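Local coordinates for protein alpha-rhamnosidase (Dictyoglomus thermophilum, PDB 6I60) that probably hydrolyses terminal non-reducing alpha-L-rhamnose residues in alpha-L-rhamnosides, at residues Ala147-Lys152 against Tyr195-Gly200; Thr172-Pro177 against Tyr260-Leu265; Tyr405-Thr410 against Asn816-Ile821; Asp748-His753 against Asp777-Lys782; Tyr766-Leu771 against Lys782-Lys787. One frame throughout, in Å; residues are numbered along the deposited sequence.

Contact 1 of 5, residues Ala147-Lys152 against Tyr195-Gly200; sequences AKWITK and YIAGLG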
# COMPACT_ATOMS: atom_id res chain seq x y z
N ALA A 147 29.13 -2.65 -14.34
CA ALA A 147 28.20 -2.84 -15.44
C ALA A 147 27.70 -1.49 -15.95
O ALA A 147 27.52 -0.53 -15.18
CB ALA A 147 27.01 -3.70 -15.01
N LYS A 148 27.46 -1.42 -17.25
CA LYS A 148 27.00 -0.20 -17.90
C LYS A 148 25.62 -0.43 -18.50
O LYS A 148 25.19 -1.57 -18.72
CB LYS A 148 27.98 0.27 -18.98
CG LYS A 148 29.45 0.00 -18.64
CD LYS A 148 30.26 1.29 -18.60
CE LYS A 148 31.71 1.03 -18.20
NZ LYS A 148 31.88 0.91 -16.72
N TRP A 149 24.92 0.67 -18.77
CA TRP A 149 23.60 0.61 -19.37
C TRP A 149 23.71 0.29 -20.85
O TRP A 149 24.47 0.94 -21.58
CB TRP A 149 22.86 1.93 -19.15
CG TRP A 149 22.47 2.20 -17.72
CD1 TRP A 149 23.25 2.77 -16.76
CD2 TRP A 149 21.21 1.91 -17.11
NE1 TRP A 149 22.55 2.85 -15.57
CE2 TRP A 149 21.30 2.33 -15.76
CE3 TRP A 149 20.02 1.34 -17.56
CZ2 TRP A 149 20.24 2.19 -14.87
CZ3 TRP A 149 18.97 1.20 -16.67
CH2 TRP A 149 19.09 1.63 -15.34
N ILE A 150 22.94 -0.70 -21.31
CA ILE A 150 22.98 -1.15 -22.69
C ILE A 150 21.61 -0.95 -23.32
O ILE A 150 20.59 -0.89 -22.65
CB ILE A 150 23.42 -2.63 -22.79
CG1 ILE A 150 22.57 -3.49 -21.86
CG2 ILE A 150 24.89 -2.77 -22.46
CD1 ILE A 150 22.66 -4.97 -22.16
N THR A 151 21.61 -0.83 -24.65
CA THR A 151 20.39 -0.57 -25.40
C THR A 151 20.58 -0.98 -26.85
O THR A 151 21.71 -1.14 -27.33
CB THR A 151 19.99 0.91 -25.35
OG1 THR A 151 20.31 1.46 -24.08
CG2 THR A 151 18.51 1.07 -25.58
N LYS A 152 19.46 -1.15 -27.55
CA LYS A 152 19.47 -1.18 -29.00
C LYS A 152 19.72 0.23 -29.54
O LYS A 152 19.57 1.23 -28.83
CB LYS A 152 18.15 -1.72 -29.54
CG LYS A 152 18.03 -3.22 -29.49
CD LYS A 152 16.69 -3.70 -30.03
CE LYS A 152 16.45 -3.20 -31.44
NZ LYS A 152 16.91 -4.19 -32.45
N TYR A 195 21.92 -8.68 -10.25
CA TYR A 195 21.46 -7.35 -9.85
C TYR A 195 21.05 -6.59 -11.11
O TYR A 195 21.90 -6.03 -11.80
CB TYR A 195 22.54 -6.60 -9.07
CG TYR A 195 23.21 -7.41 -7.98
CD1 TYR A 195 24.24 -8.30 -8.28
CD2 TYR A 195 22.83 -7.28 -6.65
CE1 TYR A 195 24.85 -9.04 -7.29
CE2 TYR A 195 23.44 -8.01 -5.65
CZ TYR A 195 24.45 -8.90 -5.98
OH TYR A 195 25.05 -9.63 -4.98
N ILE A 196 19.75 -6.58 -11.40
CA ILE A 196 19.23 -6.07 -12.66
C ILE A 196 18.30 -4.89 -12.38
O ILE A 196 17.58 -4.88 -11.37
CB ILE A 196 18.49 -7.17 -13.45
CG1 ILE A 196 17.87 -6.61 -14.73
CG2 ILE A 196 17.45 -7.86 -12.57
CD1 ILE A 196 17.53 -7.67 -15.75
N ALA A 197 18.33 -3.90 -13.27
CA ALA A 197 17.37 -2.79 -13.28
C ALA A 197 16.99 -2.57 -14.74
O ALA A 197 17.67 -1.84 -15.47
CB ALA A 197 17.95 -1.54 -12.64
N GLY A 198 15.91 -3.23 -15.17
CA GLY A 198 15.42 -3.06 -16.52
C GLY A 198 14.31 -2.04 -16.61
O GLY A 198 13.22 -2.25 -16.08
N LEU A 199 14.58 -0.92 -17.28
CA LEU A 199 13.63 0.18 -17.38
C LEU A 199 12.86 0.07 -18.69
O LEU A 199 13.45 -0.19 -19.74
CB LEU A 199 14.35 1.52 -17.30
CG LEU A 199 15.04 1.83 -15.97
CD1 LEU A 199 15.24 3.32 -15.81
CD2 LEU A 199 14.25 1.26 -14.79
N GLY A 200 11.54 0.26 -18.62
CA GLY A 200 10.84 0.49 -17.37
C GLY A 200 10.38 -0.80 -16.72
O GLY A 200 10.15 -0.85 -15.51
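W149 packs against A197 and L199 in a buried, mainly apolar contact in which the ring also meets a backbone carbonyl, bringing the outer rim of an indole beside strand 150-151 against strand 189-199. The two chains stay well apart: the CA atoms of W149 and A197 are 9.4 Å from each other, and the tryptophan spans the gap. With its CG beside the backbone N and anti to the carbonyl carbon (chi1 -69°), W149 carries its six-membered ring toward strand 189-199. There CZ3 lies 3.5 Å from the carbonyl O of A197 and 4.0 Å from CG of L199, both oblique to the ring, while CH2 is 4.3 Å from CB of A197. A197 and L199 face the indole on the same side of their strand, with G198 between them, the alternation expected of an extended beta chain. Strand 189-199 lies inside a five-stranded sheet of the alpha-L-rhamnosidase N-terminal domain, flanked by 264-273 and 226-233, and W149 also touches I266 of the first. Loop residues A330 and P333 touch the indole too.

Contact 2 of 5, residues Thr172-Pro177 against Tyr260-Leu265; sequences TIAYAP and YDFPKL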
# COMPACT_ATOMS: atom_id res chain seq x y z
N THR A 172 4.08 7.61 -26.65
CA THR A 172 5.15 7.06 -27.48
C THR A 172 5.45 5.65 -26.97
O THR A 172 6.06 5.49 -25.92
CB THR A 172 6.40 7.94 -27.44
OG1 THR A 172 6.01 9.32 -27.34
CG2 THR A 172 7.22 7.74 -28.70
N ILE A 173 5.01 4.65 -27.72
CA ILE A 173 5.13 3.25 -27.32
C ILE A 173 6.24 2.62 -28.15
O ILE A 173 6.10 2.44 -29.36
CB ILE A 173 3.81 2.49 -27.50
CG1 ILE A 173 2.74 3.04 -26.55
CG2 ILE A 173 4.02 1.00 -27.26
CD1 ILE A 173 1.43 3.37 -27.24
N ALA A 174 7.35 2.28 -27.49
CA ALA A 174 8.44 1.57 -28.14
C ALA A 174 8.14 0.07 -28.17
O ALA A 174 7.13 -0.41 -27.64
CB ALA A 174 9.76 1.85 -27.42
N TYR A 175 9.02 -0.69 -28.81
CA TYR A 175 8.86 -2.13 -28.91
C TYR A 175 9.46 -2.80 -27.68
O TYR A 175 9.79 -2.14 -26.68
CB TYR A 175 9.51 -2.64 -30.20
CG TYR A 175 8.61 -2.58 -31.41
CD1 TYR A 175 7.80 -1.48 -31.66
CD2 TYR A 175 8.57 -3.64 -32.32
CE1 TYR A 175 6.98 -1.43 -32.77
CE2 TYR A 175 7.75 -3.59 -33.43
CZ TYR A 175 6.96 -2.49 -33.65
OH TYR A 175 6.15 -2.44 -34.76
N ALA A 176 9.61 -4.12 -27.72
CA ALA A 176 10.16 -4.88 -26.61
C ALA A 176 11.49 -5.50 -27.01
O ALA A 176 11.51 -6.57 -27.63
CB ALA A 176 9.17 -5.96 -26.16
N PRO A 177 12.61 -4.88 -26.69
CA PRO A 177 13.91 -5.46 -27.05
C PRO A 177 14.32 -6.58 -26.11
O PRO A 177 14.02 -6.56 -24.91
CB PRO A 177 14.87 -4.27 -26.94
CG PRO A 177 14.26 -3.40 -25.90
CD PRO A 177 12.76 -3.58 -26.00
N TYR A 260 11.22 10.76 -20.24
CA TYR A 260 12.22 9.70 -20.18
C TYR A 260 12.64 9.30 -21.59
O TYR A 260 12.21 9.88 -22.58
CB TYR A 260 11.67 8.49 -19.41
CG TYR A 260 11.28 8.80 -17.98
CD1 TYR A 260 12.20 9.36 -17.10
CD2 TYR A 260 10.00 8.53 -17.51
CE1 TYR A 260 11.85 9.65 -15.79
CE2 TYR A 260 9.64 8.82 -16.20
CZ TYR A 260 10.57 9.37 -15.35
OH TYR A 260 10.23 9.66 -14.05
N ASP A 261 13.51 8.29 -21.66
CA ASP A 261 14.06 7.79 -22.90
C ASP A 261 13.44 6.44 -23.24
O ASP A 261 12.50 5.98 -22.58
CB ASP A 261 15.59 7.71 -22.79
CG ASP A 261 16.27 7.67 -24.14
OD1 ASP A 261 15.62 8.02 -25.14
OD2 ASP A 261 17.45 7.27 -24.19
N PHE A 262 13.96 5.81 -24.29
CA PHE A 262 13.53 4.47 -24.66
C PHE A 262 14.09 3.45 -23.65
O PHE A 262 15.00 3.77 -22.88
CB PHE A 262 14.00 4.15 -26.08
CG PHE A 262 13.28 4.93 -27.14
CD1 PHE A 262 11.93 4.71 -27.38
CD2 PHE A 262 13.94 5.89 -27.88
CE1 PHE A 262 11.26 5.43 -28.35
CE2 PHE A 262 13.28 6.61 -28.85
CZ PHE A 262 11.94 6.38 -29.09
N PRO A 263 13.54 2.24 -23.62
CA PRO A 263 13.97 1.26 -22.61
C PRO A 263 15.46 0.98 -22.67
O PRO A 263 16.06 0.89 -23.74
CB PRO A 263 13.15 0.01 -22.96
CG PRO A 263 11.93 0.53 -23.61
CD PRO A 263 12.36 1.76 -24.38
N LYS A 264 16.07 0.85 -21.49
CA LYS A 264 17.49 0.56 -21.34
C LYS A 264 17.66 -0.51 -20.27
O LYS A 264 16.72 -0.85 -19.55
CB LYS A 264 18.29 1.82 -20.99
CG LYS A 264 17.49 2.87 -20.24
CD LYS A 264 18.22 4.19 -20.18
CE LYS A 264 17.82 5.10 -21.33
NZ LYS A 264 18.10 6.53 -21.04
N LEU A 265 18.88 -1.04 -20.17
CA LEU A 265 19.14 -2.19 -19.31
C LEU A 265 20.51 -2.09 -18.67
O LEU A 265 21.50 -1.76 -19.33
CB LEU A 265 19.05 -3.50 -20.12
CG LEU A 265 19.48 -4.78 -19.40
CD1 LEU A 265 18.58 -5.05 -18.21
CD2 LEU A 265 19.47 -5.95 -20.37
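A174 meets F262 and P263 through its methyl group, where strand 171-184 passes the entry to strand 264-273, part of the five-stranded sheet in the alpha-L-rhamnosidase N-terminal domain. Two apolar contacts make up the join. CB of A174 lies 3.6 Å from CD1 of F262, and it also sits 4.0 Å from CD of P263. The phenyl ring has its CG beside the backbone N (chi1 -70°), and CD1 and CE1 are the atoms that approach the methyl, although the CA atoms of A174 and F262 are 6.8 Å apart.

No polar bond joins the two segments directly. Within 260-265, OD1 of D261 takes a weak bond from the N of F262, and its OD2 makes a weak salt bridge of 3.3 Å with NZ of K264, which also bonds Y254 and E331. Among aromatic neighbours, F262 stacks on H155 and meets Y157; a triethylene glycol, probably from the crystallisation liquor, lies about 3 Å from its side chain. The direct contact is thus apolar, with N251 touching both sides.

Contact 3 of 5, residues Tyr405-Thr410 against Asn816-Ile821; sequences YSTNRT and NSHNHI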
# COMPACT_ATOMS: atom_id res chain seq x y z
N TYR A 405 -16.73 0.35 -22.21
CA TYR A 405 -15.35 0.77 -22.00
C TYR A 405 -15.23 2.24 -21.62
O TYR A 405 -14.14 2.81 -21.72
CB TYR A 405 -14.52 0.49 -23.26
CG TYR A 405 -14.66 -0.92 -23.79
CD1 TYR A 405 -13.94 -1.97 -23.22
CD2 TYR A 405 -15.50 -1.20 -24.86
CE1 TYR A 405 -14.06 -3.26 -23.70
CE2 TYR A 405 -15.63 -2.49 -25.35
CZ TYR A 405 -14.90 -3.51 -24.77
OH TYR A 405 -15.03 -4.80 -25.25
N SER A 406 -16.32 2.86 -21.17
CA SER A 406 -16.31 4.30 -20.91
C SER A 406 -15.39 4.64 -19.74
O SER A 406 -14.64 5.62 -19.81
CB SER A 406 -17.72 4.80 -20.63
OG SER A 406 -18.60 4.47 -21.70
N THR A 407 -15.42 3.85 -18.67
CA THR A 407 -14.58 4.13 -17.52
C THR A 407 -13.09 4.00 -17.85
O THR A 407 -12.26 4.60 -17.15
CB THR A 407 -14.93 3.19 -16.35
OG1 THR A 407 -14.90 1.83 -16.80
CG2 THR A 407 -16.32 3.51 -15.82
N ASN A 408 -12.74 3.25 -18.89
CA ASN A 408 -11.35 3.16 -19.32
C ASN A 408 -10.89 4.42 -20.05
O ASN A 408 -9.68 4.67 -20.12
CB ASN A 408 -11.14 1.94 -20.21
CG ASN A 408 -11.40 0.62 -19.49
OD1 ASN A 408 -11.82 0.61 -18.33
ND2 ASN A 408 -11.15 -0.48 -20.18
N ARG A 409 -11.83 5.19 -20.60
CA ARG A 409 -11.56 6.48 -21.26
C ARG A 409 -10.61 6.22 -22.43
O ARG A 409 -10.86 5.29 -23.21
CB ARG A 409 -11.07 7.48 -20.22
CG ARG A 409 -12.14 7.88 -19.21
CD ARG A 409 -11.79 9.20 -18.53
NE ARG A 409 -10.38 9.27 -18.17
CZ ARG A 409 -9.88 10.07 -17.24
NH1 ARG A 409 -8.58 10.07 -16.99
NH2 ARG A 409 -10.69 10.88 -16.56
N THR A 410 -9.53 6.98 -22.59
CA THR A 410 -8.63 6.83 -23.72
C THR A 410 -7.71 5.62 -23.60
O THR A 410 -7.03 5.28 -24.58
CB THR A 410 -7.79 8.09 -23.91
OG1 THR A 410 -6.63 8.02 -23.08
CG2 THR A 410 -8.60 9.32 -23.54
N ASN A 816 -15.76 9.05 -13.87
CA ASN A 816 -16.83 8.11 -13.56
C ASN A 816 -16.27 6.73 -13.22
O ASN A 816 -16.95 5.72 -13.44
CB ASN A 816 -17.82 8.00 -14.71
CG ASN A 816 -18.46 9.33 -15.08
OD1 ASN A 816 -18.57 10.23 -14.25
ND2 ASN A 816 -18.91 9.44 -16.33
N SER A 817 -15.05 6.66 -12.71
CA SER A 817 -14.40 5.37 -12.50
C SER A 817 -15.09 4.59 -11.38
O SER A 817 -15.64 5.17 -10.44
CB SER A 817 -12.92 5.55 -12.17
OG SER A 817 -12.41 4.40 -11.53
N HIS A 818 -15.03 3.27 -11.49
CA HIS A 818 -15.73 2.37 -10.58
C HIS A 818 -14.78 1.55 -9.71
O HIS A 818 -15.16 0.48 -9.22
CB HIS A 818 -16.65 1.44 -11.36
CG HIS A 818 -17.97 2.05 -11.73
ND1 HIS A 818 -19.17 1.43 -11.46
CD2 HIS A 818 -18.27 3.22 -12.33
CE1 HIS A 818 -20.16 2.20 -11.89
NE2 HIS A 818 -19.64 3.29 -12.42
N ASN A 819 -13.55 2.03 -9.51
CA ASN A 819 -12.60 1.33 -8.65
C ASN A 819 -11.67 2.36 -8.01
O ASN A 819 -10.45 2.35 -8.19
CB ASN A 819 -11.82 0.28 -9.44
CG ASN A 819 -11.18 -0.77 -8.55
OD1 ASN A 819 -11.16 -0.62 -7.32
ND2 ASN A 819 -10.66 -1.83 -9.15
N HIS A 820 -12.24 3.27 -7.23
CA HIS A 820 -11.48 4.26 -6.49
C HIS A 820 -11.35 3.86 -5.03
O HIS A 820 -12.13 3.06 -4.50
CB HIS A 820 -12.12 5.64 -6.60
CG HIS A 820 -11.59 6.46 -7.74
ND1 HIS A 820 -11.53 5.99 -9.03
CD2 HIS A 820 -11.09 7.72 -7.77
CE1 HIS A 820 -11.02 6.92 -9.81
NE2 HIS A 820 -10.74 7.98 -9.08
N ILE A 821 -10.34 4.43 -4.37
CA ILE A 821 -10.01 4.09 -2.99
C ILE A 821 -10.11 5.27 -2.05
O ILE A 821 -10.01 5.08 -0.82
CB ILE A 821 -8.61 3.45 -2.91
CG1 ILE A 821 -8.40 2.72 -1.57
CG2 ILE A 821 -7.53 4.49 -3.15
CD1 ILE A 821 -9.59 1.90 -1.12
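T407 and S817 bring the two backbones to 5.2 Å between their CA atoms, the nearest pair of the contact. Residues 406-408 have helical backbone angles without the regular bonds of a helix, and this turn is closed by R409 N on S406 O at 3.0 Å, with a weaker bond from N408 N to Y405 O. Segment 816-821 has no regular structure. The touching is done by the methyl of T407: its CG2 lies 3.3 Å from the carbonyl O of N816 and 4.0 Å from CD2 of H818, the T407 and H818 side chains standing at about a right angle. A chi1 of 53° puts CG2 beside the backbone N and sets OG1 between that N and the carbonyl carbon, where E395 OE1 bonds it.

The segments belong to the concanavalin-like domain and to the six-hairpin glycosidase domain, an (alpha/alpha)6 barrel in this family, so the contact joins two domains. E395 OE1 also receives the N of H818, so one carboxylate oxygen bonds both segments, and R409 adds a salt bridge to D501. Within the second segment, S817 OG takes the ND1-H of H820 at 3.1 Å, with the oxygen only 12° out of the imidazole plane, and a weaker bond from N819 N; Q499 OE1 is its further partner. H818 is fixed at NE2 by the carbonyl O of L810, and the backbone carbonyl O of N816 lies in plane at its ring edge.

Contact 4 of 5, residues Asp748-His753 against Asp777-Lys782; sequences DIIIRH and DEVAYK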
# COMPACT_ATOMS: atom_id res chain seq x y z
N ASP A 748 -28.26 18.78 10.29
CA ASP A 748 -28.02 18.66 8.86
C ASP A 748 -27.96 17.21 8.42
O ASP A 748 -28.30 16.89 7.27
CB ASP A 748 -26.72 19.38 8.48
CG ASP A 748 -26.67 19.75 7.01
OD1 ASP A 748 -26.93 20.93 6.68
OD2 ASP A 748 -26.36 18.86 6.19
N ILE A 749 -27.54 16.31 9.31
CA ILE A 749 -27.48 14.89 8.99
C ILE A 749 -28.86 14.26 9.10
O ILE A 749 -29.31 13.54 8.20
CB ILE A 749 -26.46 14.18 9.89
CG1 ILE A 749 -25.03 14.55 9.48
CG2 ILE A 749 -26.66 12.68 9.84
CD1 ILE A 749 -23.98 14.07 10.46
N ILE A 750 -29.55 14.51 10.21
CA ILE A 750 -30.80 13.81 10.49
C ILE A 750 -31.97 14.48 9.78
O ILE A 750 -32.75 13.82 9.08
CB ILE A 750 -31.04 13.73 12.01
CG1 ILE A 750 -29.89 12.98 12.69
CG2 ILE A 750 -32.37 13.05 12.30
CD1 ILE A 750 -30.08 12.78 14.17
N ILE A 751 -32.12 15.79 9.94
CA ILE A 751 -33.28 16.48 9.38
C ILE A 751 -33.08 16.77 7.90
O ILE A 751 -33.88 16.34 7.05
CB ILE A 751 -33.57 17.77 10.17
CG1 ILE A 751 -33.69 17.47 11.66
CG2 ILE A 751 -34.84 18.43 9.66
CD1 ILE A 751 -33.74 18.71 12.53
N ARG A 752 -32.01 17.48 7.56
CA ARG A 752 -31.84 17.97 6.19
C ARG A 752 -31.50 16.85 5.22
O ARG A 752 -31.85 16.94 4.03
CB ARG A 752 -30.77 19.05 6.15
CG ARG A 752 -31.23 20.41 6.66
CD ARG A 752 -30.15 21.47 6.47
NE ARG A 752 -30.50 22.74 7.10
CZ ARG A 752 -31.01 23.78 6.45
NH1 ARG A 752 -31.24 23.71 5.15
NH2 ARG A 752 -31.29 24.90 7.11
N HIS A 753 -30.84 15.78 5.68
CA HIS A 753 -30.35 14.75 4.78
C HIS A 753 -30.82 13.35 5.12
O HIS A 753 -30.51 12.42 4.36
CB HIS A 753 -28.81 14.79 4.73
CG HIS A 753 -28.26 15.89 3.89
ND1 HIS A 753 -28.07 17.17 4.38
CD2 HIS A 753 -27.88 15.92 2.59
CE1 HIS A 753 -27.58 17.93 3.41
NE2 HIS A 753 -27.46 17.20 2.32
N ASP A 777 -22.77 7.63 18.19
CA ASP A 777 -22.43 6.52 17.30
C ASP A 777 -23.66 5.93 16.62
O ASP A 777 -23.52 5.28 15.57
CB ASP A 777 -21.69 5.43 18.08
CG ASP A 777 -22.34 5.12 19.42
OD1 ASP A 777 -23.43 5.65 19.70
OD2 ASP A 777 -21.74 4.34 20.20
N GLU A 778 -24.86 6.13 17.18
CA GLU A 778 -26.07 5.63 16.54
C GLU A 778 -26.36 6.36 15.23
O GLU A 778 -26.86 5.75 14.28
CB GLU A 778 -27.26 5.75 17.49
CG GLU A 778 -27.11 4.95 18.78
CD GLU A 778 -27.28 3.46 18.57
OE1 GLU A 778 -27.81 3.06 17.51
OE2 GLU A 778 -26.88 2.68 19.46
N VAL A 779 -26.05 7.66 15.17
CA VAL A 779 -26.24 8.41 13.94
C VAL A 779 -25.28 7.93 12.86
O VAL A 779 -25.66 7.79 11.69
CB VAL A 779 -26.08 9.92 14.22
CG1 VAL A 779 -26.18 10.72 12.92
CG2 VAL A 779 -27.13 10.39 15.22
N ALA A 780 -24.03 7.66 13.24
CA ALA A 780 -23.05 7.19 12.26
C ALA A 780 -23.43 5.82 11.71
O ALA A 780 -23.26 5.55 10.52
CB ALA A 780 -21.66 7.16 12.89
N TYR A 781 -23.94 4.93 12.58
CA TYR A 781 -24.35 3.61 12.11
C TYR A 781 -25.52 3.70 11.15
O TYR A 781 -25.58 2.96 10.16
CB TYR A 781 -24.69 2.73 13.31
CG TYR A 781 -25.14 1.33 12.93
CD1 TYR A 781 -24.21 0.34 12.64
CD2 TYR A 781 -26.49 1.01 12.85
CE1 TYR A 781 -24.61 -0.93 12.29
CE2 TYR A 781 -26.90 -0.26 12.50
CZ TYR A 781 -25.96 -1.23 12.23
OH TYR A 781 -26.35 -2.50 11.88
N LYS A 782 -26.47 4.60 11.43
CA LYS A 782 -27.62 4.76 10.53
C LYS A 782 -27.20 5.33 9.18
O LYS A 782 -27.86 5.07 8.17
CB LYS A 782 -28.67 5.66 11.18
CG LYS A 782 -29.60 4.93 12.14
CD LYS A 782 -30.93 5.66 12.29
CE LYS A 782 -31.75 5.58 11.01
NZ LYS A 782 -33.21 5.40 11.29
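V779 fits against I749 and I750, joining helix 777-784 to the C-terminal part of helix 738-750. At the start of segment 777-782, D777 and E778 turn to other partners, OD2 of the first to H852 and OE1 of the second to the backbone N of G855. V779 comes next and carries the contact, its CA 7.9 Å from that of I750. With CG1 anti to the backbone N (chi1 176°) and CG2 beside it, the valine divides its methyls: CG1 lies 3.7 Å from CG2 of I749, and CG2 lies 3.9 Å from CD1 of I750. The I750 side chain stands roughly perpendicular to the valine. Y781 and K782 continue the helix, their N atoms bonded to the O of D777 and E778. Across the way, H753 ND1 bonds the carbonyl O of D748 at 2.9 Å, linking the ends of segment 748-753. Both helices lie in the six-hairpin glycosidase domain, an (alpha/alpha)6 barrel in this family. Helix 761-773 borders both partners, I767 and L771 touching I749, and F768 and L771 touching A780.

Contact 5 of 5, residues Tyr766-Leu771 against Lys782-Lys787; sequences YIFDVL and KIVNQK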
# COMPACT_ATOMS: atom_id res chain seq x y z
N TYR A 766 -13.46 11.96 8.32
CA TYR A 766 -13.54 12.45 9.69
C TYR A 766 -14.94 12.44 10.28
O TYR A 766 -15.07 12.52 11.51
CB TYR A 766 -13.00 13.89 9.77
CG TYR A 766 -11.60 14.07 9.23
CD1 TYR A 766 -10.50 13.56 9.91
CD2 TYR A 766 -11.38 14.76 8.04
CE1 TYR A 766 -9.21 13.74 9.42
CE2 TYR A 766 -10.10 14.94 7.55
CZ TYR A 766 -9.02 14.42 8.23
OH TYR A 766 -7.75 14.60 7.74
N ILE A 767 -15.99 12.34 9.45
CA ILE A 767 -17.34 12.54 9.96
C ILE A 767 -17.75 11.41 10.90
O ILE A 767 -18.41 11.65 11.92
CB ILE A 767 -18.33 12.70 8.79
CG1 ILE A 767 -19.76 12.90 9.32
CG2 ILE A 767 -18.26 11.50 7.86
CD1 ILE A 767 -20.60 13.81 8.46
N PHE A 768 -17.37 10.17 10.59
CA PHE A 768 -17.78 9.05 11.42
C PHE A 768 -17.11 9.10 12.79
O PHE A 768 -17.74 8.79 13.81
CB PHE A 768 -17.47 7.73 10.73
CG PHE A 768 -18.27 7.51 9.48
CD1 PHE A 768 -19.57 7.06 9.54
CD2 PHE A 768 -17.71 7.76 8.23
CE1 PHE A 768 -20.31 6.86 8.39
CE2 PHE A 768 -18.44 7.56 7.08
CZ PHE A 768 -19.74 7.11 7.16
N ASP A 769 -15.84 9.51 12.83
CA ASP A 769 -15.14 9.62 14.11
C ASP A 769 -15.65 10.80 14.93
O ASP A 769 -15.63 10.74 16.17
CB ASP A 769 -13.63 9.74 13.88
CG ASP A 769 -13.01 8.43 13.41
OD1 ASP A 769 -13.33 7.38 14.00
OD2 ASP A 769 -12.19 8.46 12.47
N VAL A 770 -16.09 11.87 14.28
CA VAL A 770 -16.59 13.03 15.01
C VAL A 770 -17.86 12.69 15.76
O VAL A 770 -17.99 12.98 16.96
CB VAL A 770 -16.80 14.22 14.05
CG1 VAL A 770 -17.78 15.22 14.65
CG2 VAL A 770 -15.47 14.90 13.74
N LEU A 771 -18.82 12.05 15.09
CA LEU A 771 -20.06 11.66 15.76
C LEU A 771 -19.80 10.61 16.84
O LEU A 771 -20.47 10.62 17.88
CB LEU A 771 -21.07 11.13 14.74
CG LEU A 771 -21.20 11.87 13.41
CD1 LEU A 771 -21.94 11.03 12.39
CD2 LEU A 771 -21.87 13.22 13.60
N LYS A 782 -26.47 4.60 11.43
CA LYS A 782 -27.62 4.76 10.53
C LYS A 782 -27.20 5.33 9.18
O LYS A 782 -27.86 5.07 8.17
CB LYS A 782 -28.67 5.66 11.18
CG LYS A 782 -29.60 4.93 12.14
CD LYS A 782 -30.93 5.66 12.29
CE LYS A 782 -31.75 5.58 11.01
NZ LYS A 782 -33.21 5.40 11.29
N ILE A 783 -26.11 6.09 9.14
CA ILE A 783 -25.58 6.57 7.87
C ILE A 783 -25.00 5.42 7.07
O ILE A 783 -25.23 5.31 5.86
CB ILE A 783 -24.54 7.68 8.12
CG1 ILE A 783 -25.22 8.96 8.59
CG2 ILE A 783 -23.73 7.95 6.86
CD1 ILE A 783 -24.32 9.87 9.41
N VAL A 784 -24.26 4.53 7.73
CA VAL A 784 -23.62 3.42 7.04
C VAL A 784 -24.66 2.43 6.53
O VAL A 784 -24.54 1.91 5.41
CB VAL A 784 -22.59 2.75 7.97
CG1 VAL A 784 -22.42 1.28 7.62
CG2 VAL A 784 -21.26 3.47 7.90
N ASN A 785 -25.70 2.17 7.32
CA ASN A 785 -26.73 1.20 6.97
C ASN A 785 -27.65 1.66 5.85
O ASN A 785 -28.59 0.93 5.51
CB ASN A 785 -27.55 0.85 8.22
CG ASN A 785 -28.14 -0.55 8.16
OD1 ASN A 785 -28.30 -1.21 9.19
ND2 ASN A 785 -28.48 -1.01 6.96
N GLN A 786 -27.42 2.84 5.27
CA GLN A 786 -28.28 3.33 4.20
C GLN A 786 -28.00 2.58 2.90
O GLN A 786 -26.85 2.29 2.56
CB GLN A 786 -28.07 4.83 3.99
CG GLN A 786 -28.73 5.68 5.06
CD GLN A 786 -30.17 5.29 5.32
OE1 GLN A 786 -30.50 4.76 6.38
NE2 GLN A 786 -31.04 5.56 4.35
N LYS A 787 -29.07 2.26 2.18
CA LYS A 787 -28.98 1.60 0.88
C LYS A 787 -29.42 2.51 -0.26
O LYS A 787 -29.54 2.05 -1.40
CB LYS A 787 -29.81 0.32 0.87
CG LYS A 787 -29.04 -0.93 1.26
CD LYS A 787 -29.94 -2.15 1.29
CE LYS A 787 -30.08 -2.71 2.70
NZ LYS A 787 -30.22 -4.20 2.69
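F768 brings CE1 against I783, crossing it obliquely, and against V784 at about a right angle, and L771 stands at a similar right angle to I783, so four apolar side chains from helices 761-773 and 777-784 meet. The corner CE1 of the phenyl ring does the touching: it is 3.6 Å from CG2 of V784 and 3.9 Å from CG2 of I783, with CZ close behind. I783 uses both branches. Its CG2 is anti to the backbone N and turned to the ring, while CG1, on the N side (chi1 -72°), carries CD1 to 4.0 Å from CD1 of L771. Between F768 and I783 the CA atoms are 8.9 Å apart, a spacing bridged by the side chains. Helix 826-835 borders the ring side, where W829 meets both F768 and V784, and I749 of helix 738-750 meets both L771 and I783. No hydrogen bond crosses between the segments, and they bury 162 Å² between them; the pairing of these two helices in the catalytic domain thus rests here on apolar fit.

How the contacts relate
Contacts 1 and 2 are neighbours, centres 11 Å apart, tied by probable backbone hydrogen bonds, I150 N to L265 O at 2.7 Å and L199 N to K264 O at 3.1 Å. Contacts 4 and 5 lie closer still, 7 Å between centres; they share K782 and helix 777-784, and I749 CG2 packs 3.7 Å from I783 CD1. The two pairs lie on opposite sides of the chain's centre. Contact 3 touches neither, its centre 27 Å from contact 2 and 26 Å from contact 5, though along the chain it encloses contacts 4 and 5. Contact 2 adjoins a triethylene glycol, probably from the crystallisation liquor, through F262. Y656, E659 and L660, which line a pocket for bound 2-(2-ethoxyethoxy)ethanol, belong to none of the five contacts.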